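Long-range contacts in phage-related protein (Bordetella bronchiseptica RB50, PDB 3BJQ), which is probably a phage major capsid protein that would form part of the viral shell: residues H20-Q26 with V112-R117; Y43-T49 with G74-Y80; Y137-V143 with M302-I308; L187-Y192 with S207-L213. All coordinates share one frame; numbering follows the deposited sequence.

Contact 1: H20-Q26 with V112-R117; sequences HARGYRQ and VNTVLR. With PG4 (tetraethylene glycol), chain V.
Tyr24, in the loop after helix 15-22, lies flat against the long helix 105-131, the spine helix if this chain has the HK97-like coat-protein fold that its family suggests. Its CB touches Leu116 CD1, the methyl that also packs on Ala21 CB at 3.7 Å. With CG anti to the backbone N (chi1 -178°), the ring passes over Leu116, whose CB sits 3.8 Å from the centroid and almost on the ring normal, a CH-pi contact. Farther along, CD1 has Asn113 OD1 near the ring plane, 3.4 Å away. That oxygen also accepts from His20 NE2 at 3.1 Å, and thus bonds the imidazole while lying at the edge of the phenol ring. At the tip, Tyr24 OH lies 3.2 Å from Arg117 CB. The hydroxyl takes a straight bond from Gln26 NE2 and meets a water that bonds weakly to Asn113 O. Val112, Val115 and Leu116 also reach Val291 of strand 286-299. Arg117 makes a cation-pi contact with Tyr58 of the second subunit. A tetraethylene glycol, probably from the crystallisation liquor, bridges the segments: its O1 accepts from Gln26 NE2 at 2.8 Å and from Arg117 NE at 2.6 Å.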
# COMPACT_ATOMS: atom_id res chain seq x y z
N HIS E 20 4.04 -23.40 -2.04
CA HIS E 20 5.01 -23.96 -3.00
C HIS E 20 4.61 -25.37 -3.50
O HIS E 20 4.66 -25.62 -4.70
CB HIS E 20 6.41 -23.96 -2.41
CG HIS E 20 7.41 -24.68 -3.26
ND1 HIS E 20 8.12 -24.05 -4.26
CD2 HIS E 20 7.80 -25.98 -3.27
CE1 HIS E 20 8.92 -24.93 -4.85
NE2 HIS E 20 8.74 -26.11 -4.27
N ALA E 21 4.21 -26.26 -2.59
CA ALA E 21 3.78 -27.62 -2.95
C ALA E 21 2.59 -27.61 -3.90
O ALA E 21 2.50 -28.48 -4.76
CB ALA E 21 3.42 -28.47 -1.70
N ARG E 22 1.66 -26.67 -3.71
CA ARG E 22 0.47 -26.57 -4.58
C ARG E 22 0.78 -26.13 -6.00
O ARG E 22 0.01 -26.40 -6.89
CB ARG E 22 -0.55 -25.60 -4.01
CG ARG E 22 -1.13 -26.02 -2.72
CD ARG E 22 -2.26 -25.13 -2.35
NE ARG E 22 -2.85 -25.54 -1.08
CZ ARG E 22 -2.47 -25.11 0.11
NH1 ARG E 22 -1.48 -24.22 0.22
NH2 ARG E 22 -3.08 -25.55 1.21
N GLY E 23 1.90 -25.46 -6.18
CA GLY E 23 2.37 -25.06 -7.51
C GLY E 23 3.27 -26.06 -8.20
O GLY E 23 3.71 -25.81 -9.34
N TYR E 24 3.55 -27.20 -7.54
CA TYR E 24 4.41 -28.26 -8.09
C TYR E 24 3.77 -28.89 -9.32
O TYR E 24 2.63 -29.31 -9.26
CB TYR E 24 4.64 -29.36 -7.04
CG TYR E 24 5.56 -30.50 -7.47
CD1 TYR E 24 6.92 -30.43 -7.21
CD2 TYR E 24 5.07 -31.65 -8.06
CE1 TYR E 24 7.77 -31.46 -7.59
CE2 TYR E 24 5.93 -32.69 -8.45
CZ TYR E 24 7.28 -32.57 -8.22
OH TYR E 24 8.14 -33.57 -8.56
N ARG E 25 4.52 -28.93 -10.42
CA ARG E 25 4.06 -29.47 -11.69
C ARG E 25 5.05 -30.51 -12.22
O ARG E 25 6.24 -30.41 -12.02
CB ARG E 25 3.94 -28.36 -12.74
CG ARG E 25 3.03 -27.20 -12.34
CD ARG E 25 1.57 -27.63 -12.35
NE ARG E 25 0.69 -26.51 -12.00
CZ ARG E 25 0.16 -26.28 -10.81
NH1 ARG E 25 0.37 -27.10 -9.77
NH2 ARG E 25 -0.62 -25.22 -10.65
N GLN E 26 4.51 -31.53 -12.89
CA GLN E 26 5.29 -32.54 -13.58
C GLN E 26 4.62 -32.65 -14.95
O GLN E 26 3.69 -33.41 -15.13
CB GLN E 26 5.23 -33.87 -12.82
CG GLN E 26 6.25 -34.01 -11.72
CD GLN E 26 7.63 -34.39 -12.20
OE1 GLN E 26 7.83 -34.70 -13.36
NE2 GLN E 26 8.59 -34.38 -11.30
N VAL E 112 11.09 -30.80 -0.20
CA VAL E 112 9.68 -31.12 -0.40
C VAL E 112 9.41 -31.66 -1.80
O VAL E 112 8.61 -32.60 -1.97
CB VAL E 112 8.78 -29.89 -0.09
CG1 VAL E 112 7.38 -30.07 -0.68
CG2 VAL E 112 8.72 -29.66 1.43
N ASN E 113 10.05 -31.05 -2.80
CA ASN E 113 9.97 -31.51 -4.17
C ASN E 113 10.27 -33.00 -4.31
O ASN E 113 9.63 -33.69 -5.09
CB ASN E 113 10.96 -30.73 -5.04
CG ASN E 113 10.47 -29.32 -5.37
OD1 ASN E 113 9.30 -28.98 -5.18
ND2 ASN E 113 11.38 -28.51 -5.84
N THR E 114 11.28 -33.46 -3.59
CA THR E 114 11.68 -34.84 -3.61
C THR E 114 10.53 -35.78 -3.29
O THR E 114 10.24 -36.72 -4.06
CB THR E 114 12.82 -35.03 -2.60
OG1 THR E 114 13.93 -34.26 -3.06
CG2 THR E 114 13.21 -36.50 -2.41
N VAL E 115 9.84 -35.49 -2.19
CA VAL E 115 8.70 -36.32 -1.79
C VAL E 115 7.47 -36.14 -2.69
O VAL E 115 6.74 -37.10 -2.95
CB VAL E 115 8.36 -36.12 -0.28
CG1 VAL E 115 9.59 -36.42 0.54
CG2 VAL E 115 7.88 -34.73 -0.02
N LEU E 116 7.27 -34.93 -3.22
CA LEU E 116 6.17 -34.70 -4.13
C LEU E 116 6.35 -35.52 -5.41
O LEU E 116 5.38 -35.98 -5.99
CB LEU E 116 6.00 -33.20 -4.44
CG LEU E 116 5.48 -32.33 -3.28
CD1 LEU E 116 5.38 -30.87 -3.68
CD2 LEU E 116 4.10 -32.85 -2.85
N ARG E 117 7.60 -35.68 -5.85
CA ARG E 117 7.84 -36.47 -7.08
C ARG E 117 7.52 -37.93 -6.90
O ARG E 117 7.01 -38.58 -7.81
CB ARG E 117 9.28 -36.38 -7.57
CG ARG E 117 9.37 -37.06 -8.96
CD ARG E 117 10.73 -37.30 -9.41
NE ARG E 117 10.80 -37.86 -10.77
CZ ARG E 117 10.97 -39.14 -11.08
NH1 ARG E 117 10.97 -40.08 -10.16
NH2 ARG E 117 11.08 -39.49 -12.35
O1 PG4 V . 11.10 -35.47 -11.86
C1 PG4 V . 11.39 -35.04 -13.20
C2 PG4 V . 11.49 -36.17 -14.21
O2 PG4 V . 10.42 -37.09 -14.02
C3 PG4 V . 9.64 -37.35 -15.19
C4 PG4 V . 8.85 -38.62 -14.94
O3 PG4 V . 9.74 -39.69 -15.20
C5 PG4 V . 9.25 -40.97 -14.80
C6 PG4 V . 10.03 -42.07 -15.52
O4 PG4 V . 10.28 -41.91 -16.93
C7 PG4 V . 9.53 -40.97 -17.74
C8 PG4 V . 10.27 -39.69 -18.16
O5 PG4 V . 10.63 -39.71 -19.56
O HOH W 1 10.62 -32.99 -8.20

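Contact 2: Y43-T49 with G74-Y80; sequences YGGKILT and GYEGDPY
Thr49 N donates to Tyr75 O at 2.7 Å, the shortest hydrogen bond between the strands of a two-stranded antiparallel sheet, 44-49 and 75-81. The register of this sheet slips by one residue in a beta bulge. On one side of the bulge Thr49 and Tyr75 form a hydrogen-bonded pair; on the other Gly45 and Tyr80 do the same. Between them, Gly77 N donates to Ile47 O, and Asp78 O, at the corner of the chain, takes the N-H of Ile47 at 2.8 Å.

Two tyrosines lie across the neighbouring strand. Tyr80 has CG between its backbone N and carbonyl carbon (chi1 77°), which folds the ring back over the glycines: Gly45 N stands 3.7 Å above its centre, Gly44 C is offset toward the rim of the same ring, and Lys46 C lies at the edge. Gly45, with no side chain, lets the ring lie directly on the backbone. The phenol bonds to Gln42 O, and the ring meets Tyr267 edge-to-face, joining the two-stranded sheet to strand 264-269 of the larger sheet. Ile47 CG1 packs on Tyr80 CB at 3.9 Å.

Tyr75 makes the same turn and lies over Thr49: Thr49 CB is 3.8 Å from the Tyr75 ring centroid, a CH-pi contact, and Thr49 CG2 reaches Tyr75 OH. Lys46 CB rests 3.8 Å from Glu76 CB. The two segments are also bridged by a water, 2.6 Å from Thr49 OG1, that accepts from Asp78 N at 3.1 Å.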
# COMPACT_ATOMS: atom_id res chain seq x y z
N TYR E 43 -11.95 -39.69 4.02
CA TYR E 43 -10.93 -40.67 3.64
C TYR E 43 -11.53 -41.97 3.11
O TYR E 43 -10.88 -42.70 2.35
CB TYR E 43 -10.01 -41.00 4.82
CG TYR E 43 -8.90 -40.02 4.97
CD1 TYR E 43 -9.09 -38.82 5.64
CD2 TYR E 43 -7.65 -40.28 4.44
CE1 TYR E 43 -8.05 -37.90 5.77
CE2 TYR E 43 -6.61 -39.37 4.57
CZ TYR E 43 -6.82 -38.18 5.24
OH TYR E 43 -5.82 -37.29 5.34
N GLY E 44 -12.76 -42.25 3.51
CA GLY E 44 -13.50 -43.40 3.01
C GLY E 44 -14.89 -42.96 2.59
O GLY E 44 -15.47 -42.04 3.18
N GLY E 45 -15.43 -43.57 1.54
CA GLY E 45 -16.76 -43.19 1.08
C GLY E 45 -17.14 -43.94 -0.16
O GLY E 45 -16.61 -45.01 -0.44
N LYS E 46 -18.09 -43.38 -0.90
CA LYS E 46 -18.55 -43.96 -2.15
C LYS E 46 -18.23 -43.00 -3.27
O LYS E 46 -18.37 -41.79 -3.10
CB LYS E 46 -20.05 -44.21 -2.11
CG LYS E 46 -20.46 -45.58 -1.55
CD LYS E 46 -20.54 -45.62 -0.08
CE LYS E 46 -21.01 -47.00 0.38
NZ LYS E 46 -20.07 -48.06 -0.08
N ILE E 47 -17.80 -43.54 -4.40
CA ILE E 47 -17.49 -42.75 -5.57
C ILE E 47 -18.80 -42.26 -6.15
O ILE E 47 -19.70 -43.07 -6.43
CB ILE E 47 -16.74 -43.59 -6.67
CG1 ILE E 47 -15.40 -44.12 -6.14
CG2 ILE E 47 -16.55 -42.78 -7.96
CD1 ILE E 47 -14.73 -45.13 -7.04
N LEU E 48 -18.93 -40.96 -6.36
CA LEU E 48 -20.12 -40.42 -7.03
C LEU E 48 -19.98 -40.84 -8.47
O LEU E 48 -19.03 -40.44 -9.16
CB LEU E 48 -20.23 -38.92 -6.84
CG LEU E 48 -21.60 -38.35 -7.23
CD1 LEU E 48 -22.73 -38.89 -6.31
CD2 LEU E 48 -21.55 -36.85 -7.15
N THR E 49 -20.92 -41.67 -8.92
CA THR E 49 -20.82 -42.37 -10.20
C THR E 49 -21.82 -41.83 -11.22
O THR E 49 -22.96 -41.50 -10.88
CB THR E 49 -21.00 -43.88 -9.97
OG1 THR E 49 -20.02 -44.32 -9.02
CG2 THR E 49 -20.83 -44.71 -11.26
N GLY E 74 -25.01 -37.67 -10.11
CA GLY E 74 -24.46 -39.01 -9.90
C GLY E 74 -25.11 -39.80 -8.79
O GLY E 74 -25.97 -39.26 -8.07
N TYR E 75 -24.71 -41.07 -8.66
CA TYR E 75 -25.18 -41.98 -7.58
C TYR E 75 -24.00 -42.55 -6.78
O TYR E 75 -22.87 -42.66 -7.26
CB TYR E 75 -26.04 -43.14 -8.14
CG TYR E 75 -25.32 -44.10 -9.08
CD1 TYR E 75 -25.34 -43.89 -10.44
CD2 TYR E 75 -24.67 -45.23 -8.60
CE1 TYR E 75 -24.70 -44.76 -11.31
CE2 TYR E 75 -24.02 -46.11 -9.46
CZ TYR E 75 -24.03 -45.86 -10.82
OH TYR E 75 -23.42 -46.72 -11.71
N GLU E 76 -24.27 -42.93 -5.53
CA GLU E 76 -23.23 -43.55 -4.73
C GLU E 76 -22.91 -44.91 -5.29
O GLU E 76 -23.73 -45.82 -5.27
CB GLU E 76 -23.66 -43.72 -3.28
CG GLU E 76 -23.81 -42.44 -2.54
CD GLU E 76 -24.13 -42.66 -1.08
OE1 GLU E 76 -25.00 -43.50 -0.79
OE2 GLU E 76 -23.50 -42.01 -0.23
N GLY E 77 -21.69 -45.07 -5.78
CA GLY E 77 -21.29 -46.32 -6.39
C GLY E 77 -20.34 -47.07 -5.51
O GLY E 77 -20.56 -47.19 -4.32
N ASP E 78 -19.25 -47.54 -6.12
CA ASP E 78 -18.24 -48.35 -5.44
C ASP E 78 -17.53 -47.55 -4.37
O ASP E 78 -17.42 -46.34 -4.47
CB ASP E 78 -17.21 -48.89 -6.45
CG ASP E 78 -17.78 -49.96 -7.37
OD1 ASP E 78 -18.92 -50.38 -7.14
OD2 ASP E 78 -17.08 -50.39 -8.31
N PRO E 79 -17.05 -48.22 -3.33
CA PRO E 79 -16.38 -47.51 -2.28
C PRO E 79 -15.00 -47.07 -2.72
O PRO E 79 -14.40 -47.67 -3.62
CB PRO E 79 -16.26 -48.54 -1.17
CG PRO E 79 -16.19 -49.82 -1.88
CD PRO E 79 -17.08 -49.67 -3.07
N TYR E 80 -14.52 -46.00 -2.10
CA TYR E 80 -13.16 -45.54 -2.31
C TYR E 80 -12.50 -45.44 -0.96
O TYR E 80 -13.16 -45.28 0.06
CB TYR E 80 -13.12 -44.17 -3.01
CG TYR E 80 -13.44 -42.97 -2.12
CD1 TYR E 80 -12.47 -42.41 -1.29
CD2 TYR E 80 -14.68 -42.37 -2.16
CE1 TYR E 80 -12.74 -41.29 -0.52
CE2 TYR E 80 -14.98 -41.27 -1.39
CZ TYR E 80 -14.01 -40.74 -0.58
OH TYR E 80 -14.32 -39.66 0.18
O HOH W 2 -18.64 -46.47 -9.01

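Contact 3: Y137-V143 with M302-I308; sequences YNADHKV and MLAGYLI
The imidazole of His141 stands edge-on to the chain at 302-308: Gly305 O lies exactly in the ring plane and takes the ND1 proton at 2.6 Å, nearly along the C=O axis. Leu303 O comes to the same edge, 3.0 Å from His141 CE1. Over one face sits the selenium of Met302, a selenomethionine, in a sulfur-aromatic type of contact. The Tyr137 and Leu307 side chains cross at about a right angle, with Leu307 CB over one face of the Tyr137 ring, 4.2 Å from the centroid, while Tyr137 CD1 meets Met302 CG at 3.9 Å. The Tyr306 ring lies under the peptide joining His141 to Lys142, with His141 C 3.6 Å above its plane, and Asp140 O approaches its edge. Beyond these groups strand 142-144 runs parallel to strand 305-309 at the margin of a six-stranded mixed sheet: Val143 N donates to Leu307 O at 2.8 Å, and Val143 CG1 lies beside Ile308 CG2, both side chains pointing the same way. Tyr306 packs on helix 158-173, which also supplies Ser172. With ND1 donating to Gly305 O and NE2 bonded to Ser172 OG, both nitrogens of the His141 ring are engaged and its rotation is fixed.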
# COMPACT_ATOMS: atom_id res chain seq x y z
N TYR E 137 -14.65 -51.61 -18.18
CA TYR E 137 -15.41 -51.13 -19.32
C TYR E 137 -16.38 -52.19 -19.80
O TYR E 137 -16.10 -53.38 -19.67
CB TYR E 137 -14.44 -50.79 -20.45
CG TYR E 137 -13.47 -49.71 -20.08
CD1 TYR E 137 -13.80 -48.36 -20.26
CD2 TYR E 137 -12.24 -50.01 -19.50
CE1 TYR E 137 -12.93 -47.37 -19.91
CE2 TYR E 137 -11.35 -49.01 -19.15
CZ TYR E 137 -11.71 -47.69 -19.36
OH TYR E 137 -10.85 -46.68 -19.03
N ASN E 138 -17.50 -51.75 -20.37
CA ASN E 138 -18.42 -52.66 -21.03
C ASN E 138 -17.87 -52.92 -22.44
O ASN E 138 -17.01 -52.18 -22.90
CB ASN E 138 -19.88 -52.16 -20.95
CG ASN E 138 -20.19 -51.05 -21.93
OD1 ASN E 138 -19.52 -50.87 -22.93
ND2 ASN E 138 -21.27 -50.31 -21.64
N ALA E 139 -18.36 -53.97 -23.11
CA ALA E 139 -17.82 -54.43 -24.39
C ALA E 139 -17.88 -53.39 -25.49
O ALA E 139 -17.03 -53.41 -26.37
CB ALA E 139 -18.54 -55.73 -24.84
N ASP E 140 -18.87 -52.48 -25.45
CA ASP E 140 -18.96 -51.41 -26.44
C ASP E 140 -17.95 -50.27 -26.20
O ASP E 140 -17.82 -49.37 -27.03
CB ASP E 140 -20.38 -50.81 -26.48
CG ASP E 140 -21.43 -51.79 -27.00
OD1 ASP E 140 -21.14 -53.00 -27.18
OD2 ASP E 140 -22.57 -51.33 -27.24
N HIS E 141 -17.26 -50.31 -25.06
CA HIS E 141 -16.29 -49.26 -24.67
C HIS E 141 -14.85 -49.74 -24.59
O HIS E 141 -14.00 -49.10 -23.97
CB HIS E 141 -16.74 -48.60 -23.36
CG HIS E 141 -17.83 -47.60 -23.57
ND1 HIS E 141 -17.62 -46.24 -23.48
CD2 HIS E 141 -19.10 -47.75 -23.98
CE1 HIS E 141 -18.73 -45.60 -23.78
NE2 HIS E 141 -19.65 -46.50 -24.10
N LYS E 142 -14.56 -50.85 -25.27
CA LYS E 142 -13.19 -51.33 -25.35
C LYS E 142 -12.98 -52.23 -26.56
O LYS E 142 -13.94 -52.82 -27.08
CB LYS E 142 -12.81 -52.07 -24.08
CG LYS E 142 -13.73 -53.22 -23.75
CD LYS E 142 -13.22 -54.05 -22.56
CE LYS E 142 -14.26 -55.08 -22.17
NZ LYS E 142 -14.02 -55.67 -20.83
N VAL E 143 -11.71 -52.30 -27.00
CA VAL E 143 -11.28 -53.23 -28.03
C VAL E 143 -9.88 -53.70 -27.66
O VAL E 143 -9.18 -53.06 -26.89
CB VAL E 143 -11.31 -52.58 -29.44
CG1 VAL E 143 -10.12 -51.67 -29.65
CG2 VAL E 143 -11.37 -53.64 -30.51
N MSE E 302 -17.62 -44.41 -16.61
CA MSE E 302 -17.12 -45.38 -17.61
C MSE E 302 -17.58 -45.07 -19.02
O MSE E 302 -16.80 -45.17 -19.97
CB MSE E 302 -17.52 -46.80 -17.22
CG MSE E 302 -17.08 -47.88 -18.23
SE MSE E 302 -18.38 -48.15 -19.63
CE MSE E 302 -19.78 -48.90 -18.41
N LEU E 303 -18.83 -44.66 -19.19
CA LEU E 303 -19.33 -44.39 -20.51
C LEU E 303 -18.65 -43.19 -21.17
O LEU E 303 -18.83 -42.97 -22.36
CB LEU E 303 -20.85 -44.13 -20.49
CG LEU E 303 -21.75 -45.32 -20.22
CD1 LEU E 303 -23.21 -44.78 -20.10
CD2 LEU E 303 -21.64 -46.37 -21.31
N ALA E 304 -17.93 -42.40 -20.39
CA ALA E 304 -17.17 -41.28 -20.95
C ALA E 304 -15.74 -41.70 -21.32
O ALA E 304 -14.95 -40.85 -21.71
CB ALA E 304 -17.15 -40.10 -19.98
N GLY E 305 -15.44 -43.00 -21.22
CA GLY E 305 -14.13 -43.55 -21.55
C GLY E 305 -14.19 -44.70 -22.54
O GLY E 305 -15.24 -45.35 -22.73
N TYR E 306 -13.06 -44.95 -23.18
CA TYR E 306 -12.94 -46.01 -24.16
C TYR E 306 -11.50 -46.53 -24.20
O TYR E 306 -10.58 -45.75 -24.38
CB TYR E 306 -13.35 -45.48 -25.53
CG TYR E 306 -13.51 -46.54 -26.60
CD1 TYR E 306 -12.40 -47.04 -27.28
CD2 TYR E 306 -14.77 -47.02 -26.95
CE1 TYR E 306 -12.54 -48.00 -28.25
CE2 TYR E 306 -14.92 -47.98 -27.94
CZ TYR E 306 -13.79 -48.46 -28.59
OH TYR E 306 -13.91 -49.41 -29.57
N LEU E 307 -11.31 -47.83 -24.04
CA LEU E 307 -9.99 -48.43 -24.04
C LEU E 307 -9.67 -49.24 -25.31
O LEU E 307 -10.44 -50.13 -25.71
CB LEU E 307 -9.86 -49.33 -22.83
CG LEU E 307 -8.54 -50.07 -22.61
CD1 LEU E 307 -7.35 -49.11 -22.41
CD2 LEU E 307 -8.75 -51.02 -21.46
N ILE E 308 -8.53 -48.93 -25.93
CA ILE E 308 -8.02 -49.66 -27.09
C ILE E 308 -6.74 -50.35 -26.63
O ILE E 308 -5.67 -49.76 -26.66
CB ILE E 308 -7.68 -48.71 -28.27
CG1 ILE E 308 -8.92 -47.96 -28.73
CG2 ILE E 308 -7.08 -49.48 -29.45
CD1 ILE E 308 -8.61 -46.87 -29.76

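Contact 4: L187-Y192 with S207-L213; sequences LSACKY and SITIDML
The Tyr192 ring carries Lys191 CG 3.7 Å above one face, offset toward the rim, and Ser207 CB approaches the ring obliquely, 3.6 Å from Tyr192 CE1. The same Ser207 CB touches Lys191 CG, so it lies against both residues at the end of helix 184-191. From CG the extended lysine chain passes Ser207, Lys191 CE coming 3.9 Å from Ser207 OG, and its NZ forms a salt bridge with Glu218 of the second subunit. The backbone joins here as well: Lys191 O accepts Ile208 N at 2.7 Å. Ile208 CG1 comes alongside, 3.3 Å from Cys190 O. Helices 184-191 and 210-217 are thus drawn together, packing on strands 179-183 and 221-230 of the mixed sheet in an alpha/beta manner. Thr209 is the N-cap of helix 210-217, its OG1 accepting weakly from Met212 N. Leu187 has CG anti to its own N (chi1 -177°), which carries its CD1 to 3.5 Å from Ile210 CD1; the two side chains cross at about a right angle, and both rest on Val224 and Leu182. Leu213 CD1 extends the apolar patch, 4.3 Å from Cys190 CB, while Leu196 of helix 194-199 covers Cys190, Ile208 and Leu213.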
# COMPACT_ATOMS: atom_id res chain seq x y z
N LEU E 187 2.21 -43.98 -30.02
CA LEU E 187 2.66 -42.80 -30.76
C LEU E 187 3.75 -43.15 -31.78
O LEU E 187 3.72 -42.66 -32.92
CB LEU E 187 3.14 -41.68 -29.84
CG LEU E 187 3.57 -40.37 -30.53
CD1 LEU E 187 2.47 -39.77 -31.38
CD2 LEU E 187 4.04 -39.32 -29.52
N SER E 188 4.70 -43.98 -31.39
CA SER E 188 5.73 -44.46 -32.32
C SER E 188 5.15 -45.15 -33.55
O SER E 188 5.63 -44.97 -34.66
CB SER E 188 6.64 -45.47 -31.63
OG SER E 188 7.16 -44.92 -30.44
N ALA E 189 4.14 -45.99 -33.30
CA ALA E 189 3.47 -46.73 -34.36
C ALA E 189 2.84 -45.77 -35.34
O ALA E 189 2.82 -46.01 -36.55
CB ALA E 189 2.44 -47.67 -33.80
N CYS E 190 2.32 -44.66 -34.84
CA CYS E 190 1.71 -43.65 -35.70
C CYS E 190 2.69 -42.82 -36.53
O CYS E 190 2.34 -42.38 -37.62
CB CYS E 190 0.87 -42.67 -34.86
SG CYS E 190 -0.59 -43.38 -34.15
N LYS E 191 3.90 -42.61 -36.03
CA LYS E 191 4.85 -41.65 -36.64
C LYS E 191 5.03 -41.81 -38.15
O LYS E 191 5.07 -40.82 -38.88
CB LYS E 191 6.22 -41.73 -35.94
CG LYS E 191 7.24 -40.70 -36.46
CD LYS E 191 8.43 -40.49 -35.52
CE LYS E 191 9.25 -39.27 -36.00
NZ LYS E 191 10.65 -39.27 -35.51
N TYR E 192 5.13 -43.05 -38.61
CA TYR E 192 5.28 -43.32 -40.04
C TYR E 192 4.22 -44.31 -40.51
O TYR E 192 4.47 -45.06 -41.45
CB TYR E 192 6.67 -43.92 -40.34
CG TYR E 192 7.84 -43.05 -39.93
CD1 TYR E 192 8.16 -41.89 -40.63
CD2 TYR E 192 8.66 -43.42 -38.87
CE1 TYR E 192 9.22 -41.10 -40.25
CE2 TYR E 192 9.73 -42.63 -38.49
CZ TYR E 192 10.01 -41.48 -39.19
OH TYR E 192 11.08 -40.70 -38.81
N SER E 207 6.59 -37.38 -41.49
CA SER E 207 6.25 -38.10 -40.28
C SER E 207 5.05 -37.45 -39.63
O SER E 207 4.70 -36.32 -39.95
CB SER E 207 7.44 -38.16 -39.32
OG SER E 207 7.69 -36.92 -38.75
N ILE E 208 4.40 -38.18 -38.72
CA ILE E 208 3.20 -37.72 -38.03
C ILE E 208 3.49 -37.16 -36.63
O ILE E 208 4.18 -37.79 -35.82
CB ILE E 208 2.16 -38.87 -37.86
CG1 ILE E 208 1.84 -39.56 -39.20
CG2 ILE E 208 0.90 -38.36 -37.18
CD1 ILE E 208 1.24 -38.68 -40.26
N THR E 209 2.88 -36.02 -36.34
CA THR E 209 3.02 -35.34 -35.07
C THR E 209 1.68 -35.22 -34.34
O THR E 209 0.63 -35.28 -34.99
CB THR E 209 3.54 -33.92 -35.29
OG1 THR E 209 2.56 -33.17 -36.02
CG2 THR E 209 4.90 -33.93 -36.03
N ILE E 210 1.73 -34.97 -33.03
CA ILE E 210 0.55 -34.81 -32.17
C ILE E 210 -0.40 -33.77 -32.73
O ILE E 210 -1.60 -34.01 -32.82
CB ILE E 210 0.97 -34.39 -30.73
CG1 ILE E 210 1.71 -35.55 -30.07
CG2 ILE E 210 -0.21 -34.03 -29.88
CD1 ILE E 210 0.94 -36.85 -30.13
N ASP E 211 0.13 -32.62 -33.11
CA ASP E 211 -0.72 -31.56 -33.65
C ASP E 211 -1.47 -31.99 -34.91
O ASP E 211 -2.64 -31.64 -35.11
CB ASP E 211 0.10 -30.30 -33.92
CG ASP E 211 0.24 -29.43 -32.69
OD1 ASP E 211 0.27 -29.96 -31.54
OD2 ASP E 211 0.33 -28.20 -32.87
N MSE E 212 -0.80 -32.77 -35.76
CA MSE E 212 -1.44 -33.32 -36.97
C MSE E 212 -2.55 -34.28 -36.59
O MSE E 212 -3.62 -34.24 -37.18
CB MSE E 212 -0.47 -34.07 -37.89
CG MSE E 212 0.56 -33.20 -38.59
SE MSE E 212 1.72 -34.26 -39.75
CE MSE E 212 3.28 -33.28 -39.43
N LEU E 213 -2.28 -35.14 -35.60
CA LEU E 213 -3.27 -36.10 -35.13
C LEU E 213 -4.48 -35.43 -34.49
O LEU E 213 -5.59 -35.92 -34.62
CB LEU E 213 -2.67 -37.10 -34.14
CG LEU E 213 -1.68 -38.11 -34.73
CD1 LEU E 213 -1.21 -39.05 -33.65
CD2 LEU E 213 -2.33 -38.87 -35.87

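Along the chain contact 1 opens first and encloses contact 2, and contact 3 follows, enclosing contact 4. Contacts 2 and 3 are the nearest pair, with centres about 20 Å apart and nearest atoms about 6 Å; contacts 2 and 4, about 38 Å apart between centres, lie on opposite sides of the chain's centre. Contacts 3 and 4 share the six-stranded mixed sheet, one on edge strand 142-144 and its neighbour 305-309, the other on helices packed against strands 179-183 and 221-230. Helix 105-131 of contact 1 leads to strand 142-144. Contacts 1 and 4 both reach neighbouring subunits, consistent with a protein that assembles.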